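Local coordinates for PbSGBP-B lipoprotein (Prevotella bryantii B14, PDB 6D2Y), which probably binds polysaccharide at the bacterial cell surface as a lipoprotein of a polysaccharide utilization locus, and carries a magnesium ion in its C-terminal beta-sandwich domain, at residues Tyr216-Gly221 against Arg455-Lys460; Gly221-Phe226 against Ala303-Trp308. All coordinates share one frame; numbering follows the deposited sequence.

Read from the N terminus, the chain leaves strand 208-215, the edge strand of an antiparallel sheet in the preceding IPT/TIG region, and enters the loop 216-221. Contact 1 brings that loop against the final strand, 449-458, and so closes a loop of more than 230 residues. Contact 2 lies within this span and closes a shorter loop of 76 residues: Gly221, common to both contacts, leads into strand 222-224, which meets the loop 303-308 between helix 299-302 and strand 311-318. Strands 222-224 and 449-458 are antiparallel neighbours in one sheet, and Val456 CG1 packs against Ala303 CB and Phe305 CZ, joining the two contacts directly.

Contact 1 of 2, residues Tyr216-Gly221 against Arg455-Lys460; sequences YMDNRG and RVVPNK
Gly221 O accepts a hydrogen bond from Val456 N (3.0 Å), the backbone link by which the Asx turn at Asp218 to Arg220 meets strand 449-458, just ahead of its antiparallel partner 222-224 in the beta sandwich. In that turn, Asp218 CG stands anti to the backbone N (chi1 -151°), and OD1 receives the backbone N of Arg220 from above the carboxylate plane. The same carboxylate is gripped side-on by the Arg220 guanidinium, NE bonding to OD1 at 3.0 Å and NH2 to OD2 at 3.1 Å, each through a syn lone pair and nearly in the guanidinium plane. This salt bridge fixes the flat group with one face over Val457 CG2, 3.2 Å from NH2, and Pro458 CD. Arg455 approaches on an extended chain from CG to NE. Asp218 O, hydrogen-bonded to Trp142 NE1, lies over one face of its guanidinium, offset toward the rim. The two terminal nitrogens of Arg455 form salt bridges with Glu141 and Glu316, tying strand 449-458 to the loop after strand 134-138 and to strand 311-318. Between Asp218 and Arg455, one water donates to Asp218 OD2 and accepts from Arg455 NE at 3.1 Å.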
ATOM      1  N   TYR A 216       3.680  13.125  -3.419  1.00 50.49           N
ATOM      2  CA  TYR A 216       3.944  13.956  -2.251  1.00 53.25           C
ATOM      3  C   TYR A 216       2.811  14.962  -2.068  1.00 51.82           C
ATOM      4  O   TYR A 216       2.432  15.644  -3.022  1.00 52.00           O
ATOM      5  CB  TYR A 216       5.273  14.686  -2.421  1.00 54.94           C
ATOM      6  CG  TYR A 216       5.668  15.493  -1.213  1.00 50.68           C
ATOM      7  CD1 TYR A 216       5.544  14.965   0.065  1.00 45.71           C
ATOM      8  CD2 TYR A 216       6.134  16.794  -1.344  1.00 58.69           C
ATOM      9  CE1 TYR A 216       5.898  15.697   1.177  1.00 51.08           C
ATOM     10  CE2 TYR A 216       6.486  17.538  -0.234  1.00 59.87           C
ATOM     11  CZ  TYR A 216       6.363  16.984   1.024  1.00 59.02           C
ATOM     12  OH  TYR A 216       6.712  17.714   2.137  1.00 65.25           O
HETATM   13  N   MSE A 217       2.285  15.071  -0.844  1.00 51.42           N
HETATM   14  CA  MSE A 217       1.087  15.884  -0.570  1.00 54.37           C
HETATM   15  C   MSE A 217      -0.074  15.426  -1.440  1.00 51.73           C
HETATM   16  O   MSE A 217      -0.800  16.259  -1.969  1.00 53.05           O
HETATM   17  CB  MSE A 217       1.326  17.377  -0.835  1.00 60.44           C
HETATM   18  CG  MSE A 217       2.439  18.069  -0.021  1.00 74.45           C
HETATM   19 SE   MSE A 217       2.205  18.434   1.895  0.77 80.29          SE
HETATM   20  CE  MSE A 217       3.536  17.354   2.819  1.00 79.76           C
ATOM     21  N   ASP A 218      -0.248  14.114  -1.586  1.00 48.53           N
ATOM     22  CA  ASP A 218      -1.207  13.576  -2.545  1.00 46.91           C
ATOM     23  C   ASP A 218      -2.623  14.051  -2.239  1.00 47.44           C
ATOM     24  O   ASP A 218      -3.111  13.905  -1.114  1.00 43.67           O
ATOM     25  CB  ASP A 218      -1.148  12.049  -2.530  1.00 48.63           C
ATOM     26  CG  ASP A 218      -1.525  11.435  -3.860  1.00 54.87           C
ATOM     27  OD1 ASP A 218      -2.164  12.124  -4.681  1.00 54.61           O
ATOM     28  OD2 ASP A 218      -1.173  10.257  -4.081  1.00 53.97           O
ATOM     29  N   ASN A 219      -3.286  14.626  -3.250  1.00 50.64           N
ATOM     30  CA  ASN A 219      -4.677  15.048  -3.113  1.00 49.56           C
ATOM     31  C   ASN A 219      -5.557  14.493  -4.228  1.00 58.69           C
ATOM     32  O   ASN A 219      -6.667  14.990  -4.440  1.00 61.46           O
ATOM     33  CB  ASN A 219      -4.785  16.577  -3.064  1.00 48.20           C
ATOM     34  CG  ASN A 219      -4.190  17.252  -4.287  1.00 60.59           C
ATOM     35  OD1 ASN A 219      -3.832  16.597  -5.265  1.00 62.17           O
ATOM     36  ND2 ASN A 219      -4.085  18.576  -4.235  1.00 66.07           N
ATOM     37  N   ARG A 220      -5.088  13.481  -4.952  1.00 57.47           N
ATOM     38  CA  ARG A 220      -5.913  12.871  -5.986  1.00 57.70           C
ATOM     39  C   ARG A 220      -7.066  12.097  -5.360  1.00 55.64           C
ATOM     40  O   ARG A 220      -6.896  11.404  -4.353  1.00 53.90           O
ATOM     41  CB  ARG A 220      -5.070  11.951  -6.874  1.00 55.04           C
ATOM     42  CG  ARG A 220      -3.772  12.577  -7.372  1.00 54.51           C
ATOM     43  CD  ARG A 220      -2.893  11.563  -8.095  1.00 57.33           C
ATOM     44  NE  ARG A 220      -2.299  10.579  -7.194  1.00 58.48           N
ATOM     45  CZ  ARG A 220      -1.832   9.399  -7.587  1.00 57.63           C
ATOM     46  NH1 ARG A 220      -1.906   9.052  -8.865  1.00 62.74           N
ATOM     47  NH2 ARG A 220      -1.299   8.562  -6.707  1.00 55.62           N
ATOM     48  N   GLY A 221      -8.246  12.221  -5.965  1.00 58.15           N
ATOM     49  CA  GLY A 221      -9.431  11.579  -5.424  1.00 54.20           C
ATOM     50  C   GLY A 221      -9.801  12.080  -4.053  1.00 51.64           C
ATOM     51  O   GLY A 221     -10.396  11.341  -3.261  1.00 52.44           O
ATOM     52  N   ARG A 455      -9.154  10.050   0.999  1.00 40.97           N
ATOM     53  CA  ARG A 455      -9.138  10.132  -0.455  1.00 44.82           C
ATOM     54  C   ARG A 455      -9.208   8.729  -1.045  1.00 47.01           C
ATOM     55  O   ARG A 455      -8.982   7.730  -0.358  1.00 49.84           O
ATOM     56  CB  ARG A 455      -7.880  10.854  -0.959  1.00 45.05           C
ATOM     57  CG  ARG A 455      -6.573  10.193  -0.525  1.00 51.27           C
ATOM     58  CD  ARG A 455      -5.363  11.058  -0.854  1.00 52.66           C
ATOM     59  NE  ARG A 455      -4.102  10.430  -0.461  1.00 53.85           N
ATOM     60  CZ  ARG A 455      -3.516  10.598   0.721  1.00 50.85           C
ATOM     61  NH1 ARG A 455      -4.073  11.372   1.641  1.00 44.32           N
ATOM     62  NH2 ARG A 455      -2.370   9.988   0.989  1.00 55.03           N
ATOM     63  N   VAL A 456      -9.529   8.659  -2.337  1.00 45.93           N
ATOM     64  CA  VAL A 456      -9.495   7.410  -3.093  1.00 48.24           C
ATOM     65  C   VAL A 456      -8.523   7.579  -4.253  1.00 48.18           C
ATOM     66  O   VAL A 456      -8.605   8.557  -5.006  1.00 46.00           O
ATOM     67  CB  VAL A 456     -10.895   6.980  -3.580  1.00 54.22           C
ATOM     68  CG1 VAL A 456     -11.540   8.045  -4.457  1.00 56.73           C
ATOM     69  CG2 VAL A 456     -10.807   5.654  -4.324  1.00 58.34           C
ATOM     70  N   VAL A 457      -7.605   6.625  -4.390  1.00 50.18           N
ATOM     71  CA  VAL A 457      -6.436   6.787  -5.257  1.00 53.54           C
ATOM     72  C   VAL A 457      -6.188   5.497  -6.007  1.00 53.18           C
ATOM     73  O   VAL A 457      -6.487   4.394  -5.515  1.00 55.84           O
ATOM     74  CB  VAL A 457      -5.184   7.170  -4.433  1.00 60.57           C
ATOM     75  CG1 VAL A 457      -4.699   5.993  -3.595  1.00 63.08           C
ATOM     76  CG2 VAL A 457      -4.063   7.739  -5.295  1.00 69.79           C
ATOM     77  N   PRO A 458      -5.674   5.592  -7.235  1.00 58.31           N
ATOM     78  CA  PRO A 458      -5.339   4.377  -7.983  1.00 60.01           C
ATOM     79  C   PRO A 458      -4.308   3.532  -7.251  1.00 67.03           C
ATOM     80  O   PRO A 458      -3.405   4.047  -6.591  1.00 66.81           O
ATOM     81  CB  PRO A 458      -4.782   4.911  -9.307  1.00 63.28           C
ATOM     82  CG  PRO A 458      -5.399   6.250  -9.460  1.00 68.15           C
ATOM     83  CD  PRO A 458      -5.558   6.803  -8.075  1.00 64.69           C
ATOM     84  N   ASN A 459      -4.459   2.210  -7.377  1.00 69.09           N
ATOM     85  CA  ASN A 459      -3.506   1.297  -6.754  1.00 76.89           C
ATOM     86  C   ASN A 459      -2.121   1.437  -7.366  1.00 95.14           C
ATOM     87  O   ASN A 459      -1.117   1.157  -6.702  1.00 90.57           O
ATOM     88  CB  ASN A 459      -4.006  -0.142  -6.875  1.00 74.84           C
ATOM     89  CG  ASN A 459      -5.136  -0.444  -5.916  1.00 69.54           C
ATOM     90  OD1 ASN A 459      -5.577   0.428  -5.169  1.00 65.35           O
ATOM     91  ND2 ASN A 459      -5.618  -1.681  -5.937  1.00 69.92           N
ATOM     92  N   LYS A 460      -2.046   1.858  -8.624  1.00 63.96           N
ATOM     93  CA  LYS A 460      -0.777   2.175  -9.265  1.00 81.30           C
ATOM     94  C   LYS A 460      -0.886   3.522  -9.976  1.00 88.12           C
ATOM     95  O   LYS A 460      -1.634   3.668 -10.946  1.00 87.61           O
ATOM     96  CB  LYS A 460      -0.371   1.079 -10.255  1.00 88.34           C
ATOM     97  CG  LYS A 460      -0.730  -0.339  -9.827  1.00 90.55           C
ATOM     98  CD  LYS A 460      -1.401  -1.106 -10.956  1.00 93.50           C
ATOM     99  CE  LYS A 460      -2.001  -2.412 -10.457  1.00 96.20           C
ATOM    100  NZ  LYS A 460      -2.602  -3.206 -11.566  1.00 96.84           N
ATOM    101  OXT LYS A 460      -0.232   4.496  -9.599  1.00 91.05           O
TER
HETATM  102  O   HOH W   1      -2.078   8.819  -2.234  1.00 48.24           O

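Contact 2 of 2, residues Gly221-Phe226 against Ala303-Trp308; sequences GMLFDF and ADFSDW. With MG (magnesium ion), chain B.
Leu223 CD2 is the hub of this contact, packing 3.6 Å from Ala303 CB and 3.8 Å from Phe305 CE1, where the loop 303-308 lies against strand 222-224 of the beta-sandwich sheet. The Leu223 side chain leaves its backbone toward that loop, and CG, anti to the carbonyl carbon (chi1 -50°), is carried closer still to both partners. The leucine and the phenylalanine reach toward each other tip to tip, and the methyl meets the ring at its edge, near the ring plane, instead of lying over a face. Leu223 CD1 makes a longer approach of 4.2 Å to Phe305 CZ, so both branches of the leucine attend the far end of the ring. Ala303 completes the first shell: its CB also lies 3.6 Å from Gly221 O.

In the next shell, a classic beta bulge makes Leu223 and Phe224 both face Ile454 of strand 449-458. The Phe305 ring stacks on Phe421, and Val456 of the last strand lies beside the contact. On the loop side, the Asp304 side chain leaves its backbone on the side away from 221-226, and OD2 forms a salt bridge with Lys311.

Farther along 221-226, Asp225 O binds the magnesium ion at 2.4 Å, and water 2 binds it at 2.0 Å. Asp227, Ser255, Asn257 and Asp452 complete the protein part of this site. The metal lies beyond the C-terminal end of strand 222-224, whereas the packing involves Leu223 within it and Gly221 just before it. No hydrogen bond joins 221-226 to 303-308, so the direct contact is van der Waals packing; the salt bridge of Asp304 and the metal bond of Asp225 go to other partners.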
ATOM      1  N   GLY A 221      -8.246  12.221  -5.965  1.00 58.15           N
ATOM      2  CA  GLY A 221      -9.431  11.579  -5.424  1.00 54.20           C
ATOM      3  C   GLY A 221      -9.801  12.080  -4.053  1.00 51.64           C
ATOM      4  O   GLY A 221     -10.396  11.341  -3.261  1.00 52.44           O
HETATM    5  N   MSE A 222      -9.440  13.318  -3.751  1.00 50.37           N
HETATM    6  CA  MSE A 222      -9.672  13.950  -2.460  1.00 50.37           C
HETATM    7  C   MSE A 222     -11.167  14.029  -2.067  1.00 55.96           C
HETATM    8  O   MSE A 222     -11.981  14.583  -2.804  1.00 55.51           O
HETATM    9  CB  MSE A 222      -9.030  15.347  -2.472  1.00 48.61           C
HETATM   10  CG  MSE A 222      -8.978  15.916  -1.095  1.00 61.85           C
HETATM   11 SE   MSE A 222      -7.554  15.063  -0.084  0.74 73.34          SE
HETATM   12  CE  MSE A 222      -8.710  14.318   1.228  1.00 33.63           C
ATOM     13  N   LEU A 223     -11.532  13.451  -0.919  1.00 53.85           N
ATOM     14  CA  LEU A 223     -12.911  13.478  -0.437  1.00 52.68           C
ATOM     15  C   LEU A 223     -13.097  14.345   0.800  1.00 51.97           C
ATOM     16  O   LEU A 223     -14.015  15.175   0.841  1.00 52.66           O
ATOM     17  CB  LEU A 223     -13.417  12.058  -0.144  1.00 53.91           C
ATOM     18  CG  LEU A 223     -13.215  11.015  -1.248  1.00 50.54           C
ATOM     19  CD1 LEU A 223     -12.901   9.656  -0.654  1.00 51.67           C
ATOM     20  CD2 LEU A 223     -14.442  10.941  -2.136  1.00 47.27           C
ATOM     21  N   PHE A 224     -12.258  14.171   1.822  1.00 47.94           N
ATOM     22  CA  PHE A 224     -12.328  14.978   3.042  1.00 45.56           C
ATOM     23  C   PHE A 224     -10.907  15.366   3.440  1.00 41.73           C
ATOM     24  O   PHE A 224     -10.164  14.535   3.966  1.00 44.57           O
ATOM     25  CB  PHE A 224     -13.002  14.230   4.188  1.00 43.29           C
ATOM     26  CG  PHE A 224     -14.352  13.668   3.857  1.00 44.80           C
ATOM     27  CD1 PHE A 224     -14.478  12.409   3.298  1.00 44.63           C
ATOM     28  CD2 PHE A 224     -15.500  14.382   4.152  1.00 49.64           C
ATOM     29  CE1 PHE A 224     -15.723  11.883   3.011  1.00 50.59           C
ATOM     30  CE2 PHE A 224     -16.748  13.863   3.870  1.00 47.90           C
ATOM     31  CZ  PHE A 224     -16.860  12.613   3.299  1.00 51.41           C
ATOM     32  N   ASP A 225     -10.531  16.617   3.191  1.00 38.08           N
ATOM     33  CA  ASP A 225      -9.382  17.212   3.862  1.00 43.44           C
ATOM     34  C   ASP A 225      -9.813  18.204   4.932  1.00 47.48           C
ATOM     35  O   ASP A 225      -8.962  18.747   5.643  1.00 49.10           O
ATOM     36  CB  ASP A 225      -8.444  17.883   2.848  1.00 41.10           C
ATOM     37  CG  ASP A 225      -8.990  19.191   2.305  1.00 50.47           C
ATOM     38  OD1 ASP A 225     -10.216  19.416   2.371  1.00 45.69           O
ATOM     39  OD2 ASP A 225      -8.185  19.993   1.786  1.00 51.84           O
ATOM     40  N   PHE A 226     -11.122  18.446   5.047  1.00 40.57           N
ATOM     41  CA  PHE A 226     -11.743  19.269   6.082  1.00 39.09           C
ATOM     42  C   PHE A 226     -11.301  20.724   6.017  1.00 36.75           C
ATOM     43  O   PHE A 226     -11.472  21.468   6.986  1.00 42.27           O
ATOM     44  CB  PHE A 226     -11.488  18.685   7.475  1.00 41.41           C
ATOM     45  CG  PHE A 226     -11.919  17.253   7.605  1.00 41.91           C
ATOM     46  CD1 PHE A 226     -13.258  16.934   7.745  1.00 40.79           C
ATOM     47  CD2 PHE A 226     -10.992  16.225   7.561  1.00 44.00           C
ATOM     48  CE1 PHE A 226     -13.665  15.619   7.852  1.00 36.44           C
ATOM     49  CE2 PHE A 226     -11.395  14.905   7.666  1.00 40.51           C
ATOM     50  CZ  PHE A 226     -12.735  14.605   7.807  1.00 45.05           C
ATOM     51  N   ALA A 303     -15.250  12.553  -6.119  1.00 51.89           N
ATOM     52  CA  ALA A 303     -14.073  11.883  -6.648  1.00 57.37           C
ATOM     53  C   ALA A 303     -14.507  10.733  -7.546  1.00 63.31           C
ATOM     54  O   ALA A 303     -15.612  10.200  -7.417  1.00 71.72           O
ATOM     55  CB  ALA A 303     -13.161  11.364  -5.527  1.00 58.93           C
ATOM     56  N   ASP A 304     -13.619  10.353  -8.462  1.00 57.53           N
ATOM     57  CA  ASP A 304     -13.938   9.333  -9.454  1.00 62.88           C
ATOM     58  C   ASP A 304     -13.707   7.944  -8.872  1.00 62.63           C
ATOM     59  O   ASP A 304     -12.574   7.582  -8.540  1.00 63.76           O
ATOM     60  CB  ASP A 304     -13.099   9.531 -10.713  1.00 68.49           C
ATOM     61  CG  ASP A 304     -13.553   8.646 -11.857  1.00 80.28           C
ATOM     62  OD1 ASP A 304     -14.316   9.129 -12.719  1.00 86.91           O
ATOM     63  OD2 ASP A 304     -13.149   7.465 -11.888  1.00 85.71           O
ATOM     64  N   PHE A 305     -14.781   7.162  -8.765  1.00 69.39           N
ATOM     65  CA  PHE A 305     -14.719   5.806  -8.243  1.00 68.21           C
ATOM     66  C   PHE A 305     -14.816   4.748  -9.336  1.00 69.28           C
ATOM     67  O   PHE A 305     -14.954   3.562  -9.020  1.00 73.14           O
ATOM     68  CB  PHE A 305     -15.829   5.584  -7.214  1.00 65.56           C
ATOM     69  CG  PHE A 305     -15.543   6.182  -5.866  1.00 58.32           C
ATOM     70  CD1 PHE A 305     -15.862   7.503  -5.595  1.00 56.34           C
ATOM     71  CD2 PHE A 305     -14.966   5.420  -4.863  1.00 49.49           C
ATOM     72  CE1 PHE A 305     -15.606   8.053  -4.354  1.00 56.36           C
ATOM     73  CE2 PHE A 305     -14.710   5.963  -3.619  1.00 42.61           C
ATOM     74  CZ  PHE A 305     -15.029   7.281  -3.364  1.00 49.19           C
ATOM     75  N   SER A 306     -14.761   5.146 -10.605  1.00 66.25           N
ATOM     76  CA  SER A 306     -14.796   4.173 -11.688  1.00 70.97           C
ATOM     77  C   SER A 306     -13.595   3.240 -11.591  1.00 74.10           C
ATOM     78  O   SER A 306     -12.505   3.640 -11.170  1.00 69.20           O
ATOM     79  CB  SER A 306     -14.815   4.879 -13.045  1.00 74.80           C
ATOM     80  OG  SER A 306     -13.645   5.655 -13.236  1.00 79.34           O
ATOM     81  N   ASP A 307     -13.809   1.982 -11.983  1.00 74.34           N
ATOM     82  CA  ASP A 307     -12.792   0.937 -11.868  0.57 75.60           C
ATOM     83  C   ASP A 307     -12.258   0.870 -10.439  1.00 71.94           C
ATOM     84  O   ASP A 307     -11.054   0.948 -10.187  1.00 68.89           O
ATOM     85  CB  ASP A 307     -11.659   1.154 -12.874  0.57 78.32           C
ATOM     86  CG  ASP A 307     -12.147   1.162 -14.312  0.57 84.27           C
ATOM     87  OD1 ASP A 307     -13.071   0.384 -14.633  0.57 87.49           O
ATOM     88  OD2 ASP A 307     -11.603   1.940 -15.122  0.57 87.08           O
ATOM     89  N   TRP A 308     -13.188   0.722  -9.491  1.00 71.80           N
ATOM     90  CA  TRP A 308     -12.844   0.779  -8.074  1.00 69.76           C
ATOM     91  C   TRP A 308     -11.957  -0.381  -7.643  1.00 69.32           C
ATOM     92  O   TRP A 308     -11.203  -0.250  -6.672  1.00 72.56           O
ATOM     93  CB  TRP A 308     -14.118   0.810  -7.231  1.00 67.13           C
ATOM     94  CG  TRP A 308     -15.025  -0.356  -7.468  1.00 75.20           C
ATOM     95  CD1 TRP A 308     -14.960  -1.582  -6.871  1.00 78.44           C
ATOM     96  CD2 TRP A 308     -16.139  -0.407  -8.367  1.00 78.53           C
ATOM     97  NE1 TRP A 308     -15.963  -2.393  -7.344  1.00 80.44           N
ATOM     98  CE2 TRP A 308     -16.701  -1.695  -8.264  1.00 82.25           C
ATOM     99  CE3 TRP A 308     -16.716   0.510  -9.251  1.00 80.28           C
ATOM    100  CZ2 TRP A 308     -17.811  -2.088  -9.008  1.00 90.22           C
ATOM    101  CZ3 TRP A 308     -17.818   0.119  -9.990  1.00 87.71           C
ATOM    102  CH2 TRP A 308     -18.354  -1.169  -9.865  1.00 90.14           C
TER
HETATM  103 MG    MG B 501      -6.838  18.845   6.781  1.00 26.21          MG
HETATM  104  O   HOH W   2      -5.864  18.544   5.043  1.00 35.06           O